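Local coordinates for protein fusion DH (Streptomyces sp. MJ635-86F5, PDB 6K97) that is an engineered fusion joining a split polyketide synthase dehydratase domain of cremimycin biosynthesis, and probably dehydrates polyketide intermediates held on a carrier protein, at residues 194-203 against 217-226; 228-236 against 290-298. All coordinates share one frame; numbering follows the deposited sequence.

Interaction 1 (194-203 against 217-226); sequences GDAWDTAGLY and FRGLRAAWSS. With SO4 (sulfate ion), chain C.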
ATOM      1  N   GLY A 194      32.443 -30.107 -25.886  1.00 92.74           N
ATOM      2  CA  GLY A 194      32.642 -28.697 -25.513  1.00 87.37           C
ATOM      3  C   GLY A 194      33.768 -28.519 -24.494  1.00 79.01           C
ATOM      4  O   GLY A 194      33.840 -29.271 -23.531  1.00 67.61           O
ATOM      5  N   ASP A 195      34.640 -27.528 -24.689  1.00 75.53           N
ATOM      6  CA  ASP A 195      35.744 -27.274 -23.732  1.00 76.75           C
ATOM      7  C   ASP A 195      35.239 -26.916 -22.318  1.00 65.33           C
ATOM      8  O   ASP A 195      34.544 -25.913 -22.151  1.00 61.24           O
ATOM      9  CB  ASP A 195      36.654 -26.134 -24.220  1.00 81.08           C
ATOM     10  CG  ASP A 195      37.073 -26.280 -25.685  1.00 89.75           C
ATOM     11  OD1 ASP A 195      36.364 -26.998 -26.428  1.00 88.22           O
ATOM     12  OD2 ASP A 195      38.107 -25.674 -26.089  1.00 88.06           O
ATOM     13  N   ALA A 196      35.633 -27.710 -21.315  1.00 57.09           N
ATOM     14  CA  ALA A 196      35.336 -27.422 -19.889  1.00 57.95           C
ATOM     15  C   ALA A 196      36.076 -26.173 -19.337  1.00 55.84           C
ATOM     16  O   ALA A 196      37.245 -25.935 -19.678  1.00 65.06           O
ATOM     17  CB  ALA A 196      35.666 -28.626 -19.029  1.00 55.44           C
ATOM     18  N   TRP A 197      35.403 -25.387 -18.505  1.00 47.49           N
ATOM     19  CA  TRP A 197      35.971 -24.147 -17.965  1.00 47.30           C
ATOM     20  C   TRP A 197      36.474 -24.340 -16.536  1.00 45.37           C
ATOM     21  O   TRP A 197      35.968 -25.175 -15.799  1.00 43.24           O
ATOM     22  CB  TRP A 197      34.904 -23.037 -17.904  1.00 47.36           C
ATOM     23  CG  TRP A 197      34.402 -22.489 -19.202  1.00 49.40           C
ATOM     24  CD1 TRP A 197      34.490 -23.061 -20.446  1.00 52.84           C
ATOM     25  CD2 TRP A 197      33.634 -21.295 -19.370  1.00 49.58           C
ATOM     26  NE1 TRP A 197      33.845 -22.270 -21.386  1.00 53.11           N
ATOM     27  CE2 TRP A 197      33.335 -21.170 -20.750  1.00 50.89           C
ATOM     28  CE3 TRP A 197      33.218 -20.293 -18.503  1.00 48.35           C
ATOM     29  CZ2 TRP A 197      32.631 -20.091 -21.264  1.00 53.72           C
ATOM     30  CZ3 TRP A 197      32.519 -19.196 -19.031  1.00 52.67           C
ATOM     31  CH2 TRP A 197      32.213 -19.120 -20.382  1.00 51.53           C
ATOM     32  N   ASP A 198      37.437 -23.523 -16.128  1.00 43.43           N
ATOM     33  CA  ASP A 198      37.858 -23.477 -14.731  1.00 40.73           C
ATOM     34  C   ASP A 198      37.071 -22.305 -14.114  1.00 39.19           C
ATOM     35  O   ASP A 198      37.404 -21.134 -14.298  1.00 40.55           O
ATOM     36  CB  ASP A 198      39.355 -23.285 -14.647  1.00 40.89           C
ATOM     37  CG  ASP A 198      39.883 -23.487 -13.287  1.00 43.54           C
ATOM     38  OD1 ASP A 198      39.202 -23.133 -12.344  1.00 43.97           O
ATOM     39  OD2 ASP A 198      41.020 -23.982 -13.141  1.00 47.53           O
ATOM     40  N   THR A 199      36.007 -22.636 -13.404  1.00 38.02           N
ATOM     41  CA  THR A 199      35.106 -21.648 -12.864  1.00 37.04           C
ATOM     42  C   THR A 199      35.699 -20.886 -11.692  1.00 38.10           C
ATOM     43  O   THR A 199      35.386 -19.691 -11.494  1.00 38.24           O
ATOM     44  CB  THR A 199      33.727 -22.273 -12.486  1.00 38.16           C
ATOM     45  OG1 THR A 199      33.853 -23.300 -11.477  1.00 35.53           O
ATOM     46  CG2 THR A 199      33.096 -22.872 -13.714  1.00 38.17           C
ATOM     47  N   ALA A 200      36.554 -21.522 -10.904  1.00 38.58           N
ATOM     48  CA  ALA A 200      37.213 -20.765  -9.836  1.00 40.61           C
ATOM     49  C   ALA A 200      38.135 -19.731 -10.480  1.00 40.40           C
ATOM     50  O   ALA A 200      38.244 -18.595 -10.009  1.00 39.99           O
ATOM     51  CB  ALA A 200      37.995 -21.675  -8.909  1.00 40.96           C
ATOM     52  N   GLY A 201      38.812 -20.144 -11.554  1.00 40.69           N
ATOM     53  CA  GLY A 201      39.600 -19.204 -12.349  1.00 41.35           C
ATOM     54  C   GLY A 201      38.792 -18.052 -12.943  1.00 39.96           C
ATOM     55  O   GLY A 201      39.239 -16.874 -12.935  1.00 38.61           O
ATOM     56  N   LEU A 202      37.583 -18.354 -13.420  1.00 38.73           N
ATOM     57  CA  LEU A 202      36.701 -17.272 -13.880  1.00 38.55           C
ATOM     58  C   LEU A 202      36.391 -16.268 -12.729  1.00 40.15           C
ATOM     59  O   LEU A 202      36.482 -15.018 -12.904  1.00 40.95           O
ATOM     60  CB  LEU A 202      35.408 -17.845 -14.421  1.00 38.15           C
ATOM     61  CG  LEU A 202      34.385 -16.798 -14.857  1.00 34.97           C
ATOM     62  CD1 LEU A 202      34.906 -16.009 -16.047  1.00 34.38           C
ATOM     63  CD2 LEU A 202      33.102 -17.482 -15.189  1.00 36.13           C
ATOM     64  N   TYR A 203      36.020 -16.801 -11.560  1.00 38.48           N
ATOM     65  CA  TYR A 203      35.706 -15.929 -10.428  1.00 36.83           C
ATOM     66  C   TYR A 203      36.902 -15.098 -10.000  1.00 39.68           C
ATOM     67  O   TYR A 203      36.739 -13.923  -9.679  1.00 42.28           O
ATOM     68  CB  TYR A 203      35.129 -16.718  -9.280  1.00 35.92           C
ATOM     69  CG  TYR A 203      33.676 -17.044  -9.427  1.00 34.77           C
ATOM     70  CD1 TYR A 203      32.751 -16.062  -9.606  1.00 34.15           C
ATOM     71  CD2 TYR A 203      33.223 -18.351  -9.378  1.00 36.10           C
ATOM     72  CE1 TYR A 203      31.413 -16.351  -9.737  1.00 34.77           C
ATOM     73  CE2 TYR A 203      31.884 -18.659  -9.536  1.00 33.86           C
ATOM     74  CZ  TYR A 203      30.976 -17.649  -9.696  1.00 35.35           C
ATOM     75  OH  TYR A 203      29.606 -17.931  -9.807  1.00 32.74           O
ATOM     76  N   PHE A 217      27.168 -15.818  -3.766  1.00 41.10           N
ATOM     77  CA  PHE A 217      27.052 -15.475  -5.167  1.00 38.07           C
ATOM     78  C   PHE A 217      28.090 -16.131  -6.023  1.00 38.37           C
ATOM     79  O   PHE A 217      28.184 -15.827  -7.170  1.00 43.04           O
ATOM     80  CB  PHE A 217      27.062 -13.961  -5.369  1.00 37.51           C
ATOM     81  CG  PHE A 217      25.768 -13.323  -5.002  1.00 39.16           C
ATOM     82  CD1 PHE A 217      25.438 -13.123  -3.668  1.00 41.35           C
ATOM     83  CD2 PHE A 217      24.854 -12.979  -5.969  1.00 40.60           C
ATOM     84  CE1 PHE A 217      24.232 -12.580  -3.309  1.00 38.98           C
ATOM     85  CE2 PHE A 217      23.633 -12.450  -5.620  1.00 42.36           C
ATOM     86  CZ  PHE A 217      23.325 -12.244  -4.276  1.00 40.08           C
ATOM     87  N   ARG A 218      28.828 -17.092  -5.505  1.00 40.50           N
ATOM     88  CA  ARG A 218      29.760 -17.843  -6.355  1.00 41.22           C
ATOM     89  C   ARG A 218      29.084 -19.179  -6.642  1.00 41.59           C
ATOM     90  O   ARG A 218      29.566 -20.223  -6.241  1.00 48.83           O
ATOM     91  CB  ARG A 218      31.094 -18.052  -5.666  1.00 42.81           C
ATOM     92  CG  ARG A 218      31.925 -16.806  -5.567  1.00 46.02           C
ATOM     93  CD  ARG A 218      33.407 -17.128  -5.485  1.00 46.43           C
ATOM     94  NE  ARG A 218      33.689 -17.827  -4.239  1.00 46.65           N
ATOM     95  CZ  ARG A 218      33.919 -17.237  -3.062  1.00 49.06           C
ATOM     96  NH1 ARG A 218      33.866 -15.914  -2.902  1.00 48.78           N
ATOM     97  NH2 ARG A 218      34.146 -17.980  -1.990  1.00 55.34           N
ATOM     98  N   GLY A 219      27.969 -19.125  -7.353  1.00 38.48           N
ATOM     99  CA  GLY A 219      27.130 -20.291  -7.599  1.00 37.38           C
ATOM    100  C   GLY A 219      27.376 -21.030  -8.890  1.00 37.18           C
ATOM    101  O   GLY A 219      26.851 -22.099  -9.081  1.00 35.74           O
ATOM    102  N   LEU A 220      28.234 -20.503  -9.760  1.00 41.06           N
ATOM    103  CA  LEU A 220      28.622 -21.229 -10.973  1.00 40.37           C
ATOM    104  C   LEU A 220      29.555 -22.396 -10.627  1.00 40.97           C
ATOM    105  O   LEU A 220      30.708 -22.181 -10.440  1.00 47.87           O
ATOM    106  CB  LEU A 220      29.273 -20.266 -11.976  1.00 38.00           C
ATOM    107  CG  LEU A 220      29.754 -20.848 -13.311  1.00 40.99           C
ATOM    108  CD1 LEU A 220      28.606 -21.369 -14.141  1.00 41.78           C
ATOM    109  CD2 LEU A 220      30.550 -19.838 -14.138  1.00 42.07           C
ATOM    110  N   ARG A 221      29.056 -23.621 -10.573  1.00 44.40           N
ATOM    111  CA  ARG A 221      29.877 -24.795 -10.232  1.00 48.93           C
ATOM    112  C   ARG A 221      30.691 -25.384 -11.422  1.00 46.13           C
ATOM    113  O   ARG A 221      31.728 -25.978 -11.199  1.00 46.83           O
ATOM    114  CB  ARG A 221      29.023 -25.958  -9.643  1.00 52.30           C
ATOM    115  CG  ARG A 221      28.263 -25.833  -8.311  1.00 61.48           C
ATOM    116  CD  ARG A 221      28.569 -24.784  -7.229  1.00 67.60           C
ATOM    117  NE  ARG A 221      29.941 -24.356  -7.084  1.00 84.62           N
ATOM    118  CZ  ARG A 221      30.321 -23.337  -6.310  1.00 94.29           C
ATOM    119  NH1 ARG A 221      29.428 -22.662  -5.585  1.00 97.63           N
ATOM    120  NH2 ARG A 221      31.608 -23.002  -6.246  1.00 96.07           N
ATOM    121  N   ALA A 222      30.194 -25.264 -12.656  1.00 44.53           N
ATOM    122  CA  ALA A 222      30.774 -25.924 -13.855  1.00 41.30           C
ATOM    123  C   ALA A 222      30.266 -25.276 -15.144  1.00 39.28           C
ATOM    124  O   ALA A 222      29.189 -24.747 -15.173  1.00 39.43           O
ATOM    125  CB  ALA A 222      30.455 -27.409 -13.863  1.00 38.61           C
ATOM    126  N   ALA A 223      31.051 -25.294 -16.212  1.00 43.35           N
ATOM    127  CA  ALA A 223      30.648 -24.648 -17.453  1.00 43.89           C
ATOM    128  C   ALA A 223      31.434 -25.128 -18.659  1.00 46.85           C
ATOM    129  O   ALA A 223      32.619 -25.360 -18.570  1.00 51.24           O
ATOM    130  CB  ALA A 223      30.786 -23.160 -17.314  1.00 43.58           C
ATOM    131  N   TRP A 224      30.747 -25.271 -19.789  1.00 50.79           N
ATOM    132  CA  TRP A 224      31.345 -25.691 -21.076  1.00 49.51           C
ATOM    133  C   TRP A 224      30.884 -24.734 -22.130  1.00 48.35           C
ATOM    134  O   TRP A 224      29.769 -24.232 -22.069  1.00 52.27           O
ATOM    135  CB  TRP A 224      30.884 -27.088 -21.470  1.00 47.42           C
ATOM    136  CG  TRP A 224      31.048 -28.091 -20.398  1.00 50.75           C
ATOM    137  CD1 TRP A 224      32.051 -29.035 -20.299  1.00 50.32           C
ATOM    138  CD2 TRP A 224      30.199 -28.293 -19.244  1.00 48.71           C
ATOM    139  NE1 TRP A 224      31.880 -29.797 -19.158  1.00 50.40           N
ATOM    140  CE2 TRP A 224      30.756 -29.364 -18.492  1.00 50.19           C
ATOM    141  CE3 TRP A 224      29.033 -27.692 -18.782  1.00 49.02           C
ATOM    142  CZ2 TRP A 224      30.171 -29.843 -17.296  1.00 48.76           C
ATOM    143  CZ3 TRP A 224      28.441 -28.180 -17.586  1.00 49.27           C
ATOM    144  CH2 TRP A 224      29.021 -29.253 -16.868  1.00 48.84           C
ATOM    145  N   SER A 225      31.720 -24.466 -23.102  1.00 50.35           N
ATOM    146  CA  SER A 225      31.255 -23.779 -24.285  1.00 51.80           C
ATOM    147  C   SER A 225      31.490 -24.629 -25.519  1.00 55.43           C
ATOM    148  O   SER A 225      32.424 -25.422 -25.573  1.00 58.03           O
ATOM    149  CB  SER A 225      31.929 -22.428 -24.431  1.00 50.93           C
ATOM    150  OG  SER A 225      33.294 -22.607 -24.433  1.00 52.39           O
ATOM    151  N   SER A 226      30.580 -24.482 -26.473  1.00 60.17           N
ATOM    152  CA  SER A 226      30.660 -25.081 -27.800  1.00 65.80           C
ATOM    153  C   SER A 226      30.052 -24.082 -28.762  1.00 62.63           C
ATOM    154  O   SER A 226      28.874 -23.712 -28.624  1.00 61.20           O
ATOM    155  CB  SER A 226      29.849 -26.382 -27.848  1.00 73.25           C
ATOM    156  OG  SER A 226      28.479 -26.142 -27.521  1.00 74.85           O
TER
HETATM  157  S   SO4 C 401      34.031 -15.157   0.856  1.00 97.53           S
HETATM  158  O1  SO4 C 401      32.563 -14.930   1.043  1.00 72.60           O
HETATM  159  O2  SO4 C 401      34.487 -14.546  -0.416  1.00 99.17           O
HETATM  160  O3  SO4 C 401      34.771 -14.487   1.960  1.00 96.27           O
HETATM  161  O4  SO4 C 401      34.379 -16.616   0.845  1.00 80.50           O
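Trp197 and Ala223 meet at the outer margin of the C-terminal hotdog fold of the fusion, where the short strand 195-196 pairs antiparallel with strand 220-226 before the chain turns into helix 199-203. Trp197 N donates to Ala223 O at 2.8 Å, close to the direction of the carbonyl bond. The indole then lies back over the strand. Its CG stands anti to the carbonyl carbon (chi1 -69°), which lays the ring along 223-225: CB sits 3.3 Å from Ala223 O, CG and CD1 pass the same oxygen, and CE3 rests 3.9 Å from Ala223 CB, the methyl lying off-centre over one ring face. CZ2 lies against Ser225 CB, and at the far edge NE1 gives an almost straight bond (169°) to Ser225 OG, 3.1 Å away and in the indole plane. With an alanine here, Ser225 OG would probably lose this donor and the methyl of Ala223 its indole cover. Helix 199-203, opened by Asp198 as N-cap, continues the contact. Thr199 CG2 and Leu202 CD2 approach the side chain of Leu220, the two leucines crossing at about a right angle. Tyr203 reaches further: its OH takes the hydrogen of Leu220 N at 2.9 Å and is also hydrogen-bonded to His260 on helix 252-266, so two bonds grip this buried oxygen. Arg218 covers one face of the phenol ring with CG, 4.0 Å above the centroid, in a CH-pi contact. Its guanidinium is turned steeply from that ring and faces a sulfate, probably from the crystallisation liquor, with NH1 donating to O2 at 2.9 Å and NH2 to O4 in a nearly straight bond.

Interaction 2 (228-236 against 290-298); sequences EDIYADVEV and KSLRVHITP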
ATOM      1  N   GLU A 228      29.174 -20.583 -30.214  1.00 65.63           N
ATOM      2  CA  GLU A 228      28.924 -19.337 -29.497  1.00 71.97           C
ATOM      3  C   GLU A 228      28.133 -19.557 -28.174  1.00 68.93           C
ATOM      4  O   GLU A 228      27.998 -18.631 -27.370  1.00 71.62           O
ATOM      5  CB  GLU A 228      28.215 -18.323 -30.410  1.00 81.25           C
ATOM      6  CG  GLU A 228      29.142 -17.363 -31.164  1.00 85.47           C
ATOM      7  CD  GLU A 228      28.475 -16.019 -31.459  1.00 93.45           C
ATOM      8  OE1 GLU A 228      28.970 -14.986 -30.956  1.00 94.55           O
ATOM      9  OE2 GLU A 228      27.434 -15.982 -32.161  1.00100.76           O
ATOM     10  N   ASP A 229      27.676 -20.784 -27.938  1.00 59.59           N
ATOM     11  CA  ASP A 229      26.834 -21.115 -26.804  1.00 55.26           C
ATOM     12  C   ASP A 229      27.564 -21.533 -25.519  1.00 52.12           C
ATOM     13  O   ASP A 229      28.636 -22.113 -25.562  1.00 51.51           O
ATOM     14  CB  ASP A 229      25.921 -22.267 -27.207  1.00 59.22           C
ATOM     15  CG  ASP A 229      24.854 -21.853 -28.203  1.00 66.14           C
ATOM     16  OD1 ASP A 229      24.681 -20.615 -28.466  1.00 70.78           O
ATOM     17  OD2 ASP A 229      24.167 -22.783 -28.698  1.00 59.29           O
ATOM     18  N   ILE A 230      26.928 -21.308 -24.369  1.00 45.96           N
ATOM     19  CA  ILE A 230      27.482 -21.741 -23.109  1.00 40.89           C
ATOM     20  C   ILE A 230      26.485 -22.565 -22.319  1.00 40.11           C
ATOM     21  O   ILE A 230      25.312 -22.274 -22.338  1.00 38.03           O
ATOM     22  CB  ILE A 230      27.884 -20.530 -22.286  1.00 40.06           C
ATOM     23  CG1 ILE A 230      28.804 -19.636 -23.130  1.00 41.75           C
ATOM     24  CG2 ILE A 230      28.538 -20.978 -20.995  1.00 37.82           C
ATOM     25  CD1 ILE A 230      28.841 -18.202 -22.668  1.00 45.52           C
ATOM     26  N   TYR A 231      26.969 -23.586 -21.625  1.00 41.52           N
ATOM     27  CA  TYR A 231      26.162 -24.419 -20.746  1.00 44.63           C
ATOM     28  C   TYR A 231      26.712 -24.360 -19.335  1.00 46.57           C
ATOM     29  O   TYR A 231      27.914 -24.522 -19.142  1.00 51.80           O
ATOM     30  CB  TYR A 231      26.200 -25.866 -21.210  1.00 48.17           C
ATOM     31  CG  TYR A 231      25.562 -26.068 -22.557  1.00 51.52           C
ATOM     32  CD1 TYR A 231      26.312 -25.941 -23.732  1.00 54.04           C
ATOM     33  CD2 TYR A 231      24.208 -26.346 -22.669  1.00 52.58           C
ATOM     34  CE1 TYR A 231      25.732 -26.105 -24.975  1.00 55.21           C
ATOM     35  CE2 TYR A 231      23.618 -26.502 -23.917  1.00 56.52           C
ATOM     36  CZ  TYR A 231      24.395 -26.400 -25.062  1.00 56.76           C
ATOM     37  OH  TYR A 231      23.813 -26.566 -26.299  1.00 61.86           O
ATOM     38  N   ALA A 232      25.854 -24.140 -18.344  1.00 44.79           N
ATOM     39  CA  ALA A 232      26.315 -23.917 -16.981  1.00 44.34           C
ATOM     40  C   ALA A 232      25.524 -24.709 -15.951  1.00 47.48           C
ATOM     41  O   ALA A 232      24.292 -24.737 -16.016  1.00 51.07           O
ATOM     42  CB  ALA A 232      26.188 -22.441 -16.679  1.00 43.65           C
ATOM     43  N   ASP A 233      26.212 -25.335 -14.998  1.00 47.05           N
ATOM     44  CA  ASP A 233      25.558 -25.842 -13.808  1.00 47.48           C
ATOM     45  C   ASP A 233      25.724 -24.782 -12.722  1.00 45.36           C
ATOM     46  O   ASP A 233      26.841 -24.383 -12.408  1.00 41.44           O
ATOM     47  CB  ASP A 233      26.159 -27.164 -13.357  1.00 54.96           C
ATOM     48  CG  ASP A 233      25.761 -28.323 -14.241  1.00 59.61           C
ATOM     49  OD1 ASP A 233      25.145 -28.107 -15.308  1.00 69.74           O
ATOM     50  OD2 ASP A 233      26.025 -29.468 -13.851  1.00 64.48           O
ATOM     51  N   VAL A 234      24.603 -24.320 -12.176  1.00 42.97           N
ATOM     52  CA  VAL A 234      24.606 -23.360 -11.088  1.00 42.80           C
ATOM     53  C   VAL A 234      23.828 -23.927  -9.908  1.00 42.47           C
ATOM     54  O   VAL A 234      22.941 -24.756 -10.061  1.00 39.73           O
ATOM     55  CB  VAL A 234      24.048 -21.976 -11.515  1.00 44.13           C
ATOM     56  CG1 VAL A 234      24.789 -21.471 -12.725  1.00 46.56           C
ATOM     57  CG2 VAL A 234      22.576 -22.039 -11.870  1.00 44.45           C
ATOM     58  N   GLU A 235      24.207 -23.475  -8.731  1.00 46.98           N
ATOM     59  CA  GLU A 235      23.618 -23.889  -7.471  1.00 52.55           C
ATOM     60  C   GLU A 235      23.723 -22.679  -6.532  1.00 51.29           C
ATOM     61  O   GLU A 235      24.365 -21.717  -6.878  1.00 49.73           O
ATOM     62  CB  GLU A 235      24.311 -25.111  -6.905  1.00 54.29           C
ATOM     63  CG  GLU A 235      23.309 -26.033  -6.204  1.00 66.79           C
ATOM     64  CD  GLU A 235      23.880 -27.399  -5.849  1.00 72.39           C
ATOM     65  OE1 GLU A 235      25.131 -27.581  -5.974  1.00 79.11           O
ATOM     66  OE2 GLU A 235      23.069 -28.259  -5.427  1.00 73.05           O
ATOM     67  N   VAL A 236      23.012 -22.672  -5.409  1.00 52.76           N
ATOM     68  CA  VAL A 236      23.120 -21.545  -4.483  1.00 54.95           C
ATOM     69  C   VAL A 236      24.369 -21.761  -3.623  1.00 55.27           C
ATOM     70  O   VAL A 236      24.479 -22.783  -2.914  1.00 53.50           O
ATOM     71  CB  VAL A 236      21.876 -21.425  -3.568  1.00 58.41           C
ATOM     72  CG1 VAL A 236      21.994 -20.207  -2.664  1.00 60.89           C
ATOM     73  CG2 VAL A 236      20.623 -21.321  -4.404  1.00 62.90           C
ATOM     74  N   LYS A 290      16.353 -25.416  -6.826  1.00 42.42           N
ATOM     75  CA  LYS A 290      17.551 -25.319  -5.991  1.00 46.62           C
ATOM     76  C   LYS A 290      18.819 -25.294  -6.826  1.00 43.80           C
ATOM     77  O   LYS A 290      19.836 -24.750  -6.411  1.00 39.11           O
ATOM     78  CB  LYS A 290      17.578 -26.415  -4.941  1.00 54.07           C
ATOM     79  CG  LYS A 290      18.159 -27.737  -5.360  1.00 61.37           C
ATOM     80  CD  LYS A 290      18.409 -28.585  -4.118  1.00 72.71           C
ATOM     81  CE  LYS A 290      19.405 -29.704  -4.384  1.00 82.35           C
ATOM     82  NZ  LYS A 290      20.365 -29.766  -3.252  1.00 88.16           N
ATOM     83  N   SER A 291      18.724 -25.835  -8.035  1.00 42.69           N
ATOM     84  CA  SER A 291      19.825 -25.747  -8.981  1.00 43.23           C
ATOM     85  C   SER A 291      19.335 -25.773 -10.426  1.00 40.14           C
ATOM     86  O   SER A 291      18.181 -26.088 -10.683  1.00 35.80           O
ATOM     87  CB  SER A 291      20.829 -26.871  -8.722  1.00 42.38           C
ATOM     88  OG  SER A 291      20.314 -28.098  -9.078  1.00 41.38           O
ATOM     89  N   LEU A 292      20.235 -25.458 -11.347  1.00 37.69           N
ATOM     90  CA  LEU A 292      19.882 -25.261 -12.737  1.00 36.98           C
ATOM     91  C   LEU A 292      20.965 -25.680 -13.721  1.00 37.87           C
ATOM     92  O   LEU A 292      22.140 -25.510 -13.454  1.00 37.64           O
ATOM     93  CB  LEU A 292      19.602 -23.792 -12.958  1.00 37.45           C
ATOM     94  CG  LEU A 292      18.444 -23.115 -12.207  1.00 38.07           C
ATOM     95  CD1 LEU A 292      18.381 -21.693 -12.690  1.00 39.05           C
ATOM     96  CD2 LEU A 292      17.098 -23.739 -12.475  1.00 37.70           C
ATOM     97  N   ARG A 293      20.551 -26.267 -14.841  1.00 41.22           N
ATOM     98  CA  ARG A 293      21.385 -26.442 -16.003  1.00 43.86           C
ATOM     99  C   ARG A 293      20.900 -25.415 -16.997  1.00 42.71           C
ATOM    100  O   ARG A 293      19.711 -25.378 -17.365  1.00 40.27           O
ATOM    101  CB  ARG A 293      21.267 -27.847 -16.597  1.00 51.78           C
ATOM    102  CG  ARG A 293      21.631 -28.977 -15.619  1.00 62.94           C
ATOM    103  CD  ARG A 293      22.039 -30.254 -16.361  1.00 71.77           C
ATOM    104  NE  ARG A 293      23.011 -29.921 -17.429  1.00 79.69           N
ATOM    105  CZ  ARG A 293      24.324 -30.084 -17.379  1.00 74.68           C
ATOM    106  NH1 ARG A 293      24.916 -30.631 -16.325  1.00 67.04           N
ATOM    107  NH2 ARG A 293      25.045 -29.704 -18.417  1.00 85.89           N
ATOM    108  N   VAL A 294      21.835 -24.594 -17.460  1.00 40.99           N
ATOM    109  CA  VAL A 294      21.496 -23.387 -18.165  1.00 41.50           C
ATOM    110  C   VAL A 294      22.097 -23.322 -19.559  1.00 41.46           C
ATOM    111  O   VAL A 294      23.294 -23.480 -19.731  1.00 44.22           O
ATOM    112  CB  VAL A 294      22.027 -22.217 -17.359  1.00 42.30           C
ATOM    113  CG1 VAL A 294      21.790 -20.924 -18.091  1.00 45.06           C
ATOM    114  CG2 VAL A 294      21.341 -22.174 -16.021  1.00 41.12           C
ATOM    115  N   HIS A 295      21.274 -23.050 -20.546  1.00 40.07           N
ATOM    116  CA  HIS A 295      21.756 -22.844 -21.911  1.00 40.57           C
ATOM    117  C   HIS A 295      21.762 -21.351 -22.166  1.00 37.87           C
ATOM    118  O   HIS A 295      20.709 -20.693 -22.117  1.00 35.58           O
ATOM    119  CB  HIS A 295      20.839 -23.589 -22.902  1.00 42.77           C
ATOM    120  CG  HIS A 295      21.306 -23.568 -24.326  1.00 45.69           C
ATOM    121  ND1 HIS A 295      20.574 -24.138 -25.354  1.00 49.79           N
ATOM    122  CD2 HIS A 295      22.407 -23.039 -24.911  1.00 48.25           C
ATOM    123  CE1 HIS A 295      21.213 -23.981 -26.501  1.00 46.97           C
ATOM    124  NE2 HIS A 295      22.332 -23.324 -26.260  1.00 48.07           N
ATOM    125  N   ILE A 296      22.952 -20.803 -22.400  1.00 38.35           N
ATOM    126  CA  ILE A 296      23.109 -19.383 -22.745  1.00 38.72           C
ATOM    127  C   ILE A 296      23.483 -19.219 -24.198  1.00 39.25           C
ATOM    128  O   ILE A 296      24.433 -19.860 -24.643  1.00 43.63           O
ATOM    129  CB  ILE A 296      24.228 -18.752 -21.907  1.00 40.51           C
ATOM    130  CG1 ILE A 296      23.939 -19.003 -20.431  1.00 40.40           C
ATOM    131  CG2 ILE A 296      24.346 -17.238 -22.186  1.00 41.06           C
ATOM    132  CD1 ILE A 296      25.054 -18.607 -19.480  1.00 41.13           C
ATOM    133  N   THR A 297      22.747 -18.390 -24.930  1.00 39.07           N
ATOM    134  CA  THR A 297      23.053 -18.056 -26.358  1.00 42.26           C
ATOM    135  C   THR A 297      23.143 -16.537 -26.576  1.00 43.93           C
ATOM    136  O   THR A 297      22.429 -15.774 -25.920  1.00 44.27           O
ATOM    137  CB  THR A 297      21.980 -18.585 -27.327  1.00 41.78           C
ATOM    138  OG1 THR A 297      20.738 -17.940 -27.031  1.00 44.68           O
ATOM    139  CG2 THR A 297      21.777 -20.094 -27.138  1.00 44.45           C
ATOM    140  N   PRO A 298      23.989 -16.087 -27.513  1.00 52.14           N
ATOM    141  CA  PRO A 298      24.129 -14.633 -27.765  1.00 52.47           C
ATOM    142  C   PRO A 298      22.889 -14.058 -28.403  1.00 52.21           C
ATOM    143  O   PRO A 298      22.146 -14.797 -29.043  1.00 52.02           O
ATOM    144  CB  PRO A 298      25.288 -14.561 -28.733  1.00 53.59           C
ATOM    145  CG  PRO A 298      25.238 -15.864 -29.458  1.00 57.34           C
ATOM    146  CD  PRO A 298      24.847 -16.873 -28.418  1.00 57.15           C
TER
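Ile230 and Ile296 form the first of three hydrogen-bonded pairs joining segments 228-236 and 290-298, whose strands run antiparallel at 166° with axes 4.6 Å apart. Ile230 N reaches Ile296 O at 2.9 Å, and Ile296 N returns a bond to Ile230 O. The pairs Ala232 with Val294 and Val234 with Leu292 repeat this reciprocal pattern, while the non-hydrogen-bonded pairs between them bring alpha carbons close to carbonyls, as with Tyr231 CA and Val294 O at 3.2 Å. This ladder belongs to the antiparallel sheet of the C-terminal hotdog fold, and the apolar face bearing Ile230, Val234 and Leu292 packs on helix 252-266. On that face Val234 CG2 presses against Leu292 CB at 3.6 Å. The other face is polar and aromatic. His295 has CG anti to its own backbone nitrogen (chi1 -174°), which carries the imidazole alongside the Tyr231 ring in an offset stack, centroids 4.6 Å apart and planes inclined by 19°; Tyr231 OH lies above the imidazole near its rim. From the edge of the same ring NE2 donates to Asp229 OD2 at 3.1 Å. The hydrogen bond is nearly straight and lies in the imidazole plane, although NE2 approaches OD2 from well above the carboxylate plane. Stack and hydrogen bond together would limit rotation of the imidazole. Further along, Asp233 and Arg293 lie side by side as a salt bridge, OD1 standing 2.7 Å from NH1. The oxygen sits over a face of the guanidinium, the two planes almost perpendicular; the attraction is therefore electrostatic, without a directed hydrogen bond. Arg293 also touches Trp224 on strand 220-226, while Glu235 OE2 and Lys290 NZ make a long salt bridge at 3.8 Å.

Overall arrangement
Interaction 1 and interaction 2, centres about 10 Å apart, share one run of sheet in the C-terminal part of the fusion. Strands 220-226 and 229-235 follow each other in the chain and lie side by side: Trp224 O is 2.9 Å from Tyr231 N, a probable hydrogen bond, and Leu220 CD1 packs 3.7 Å from Ala232 CB. A classic beta bulge interrupts this pairing, with Arg221 and Ala222 both facing Asp233. Phe217, at the start of 217-226, touches Asp256 of the same part and, across the engineered join, His65 of the N-terminal part. His65 and Asp256 fit the His and Asp motifs of dehydratases, consistent with the 217 end of interaction 1 lying near the active site.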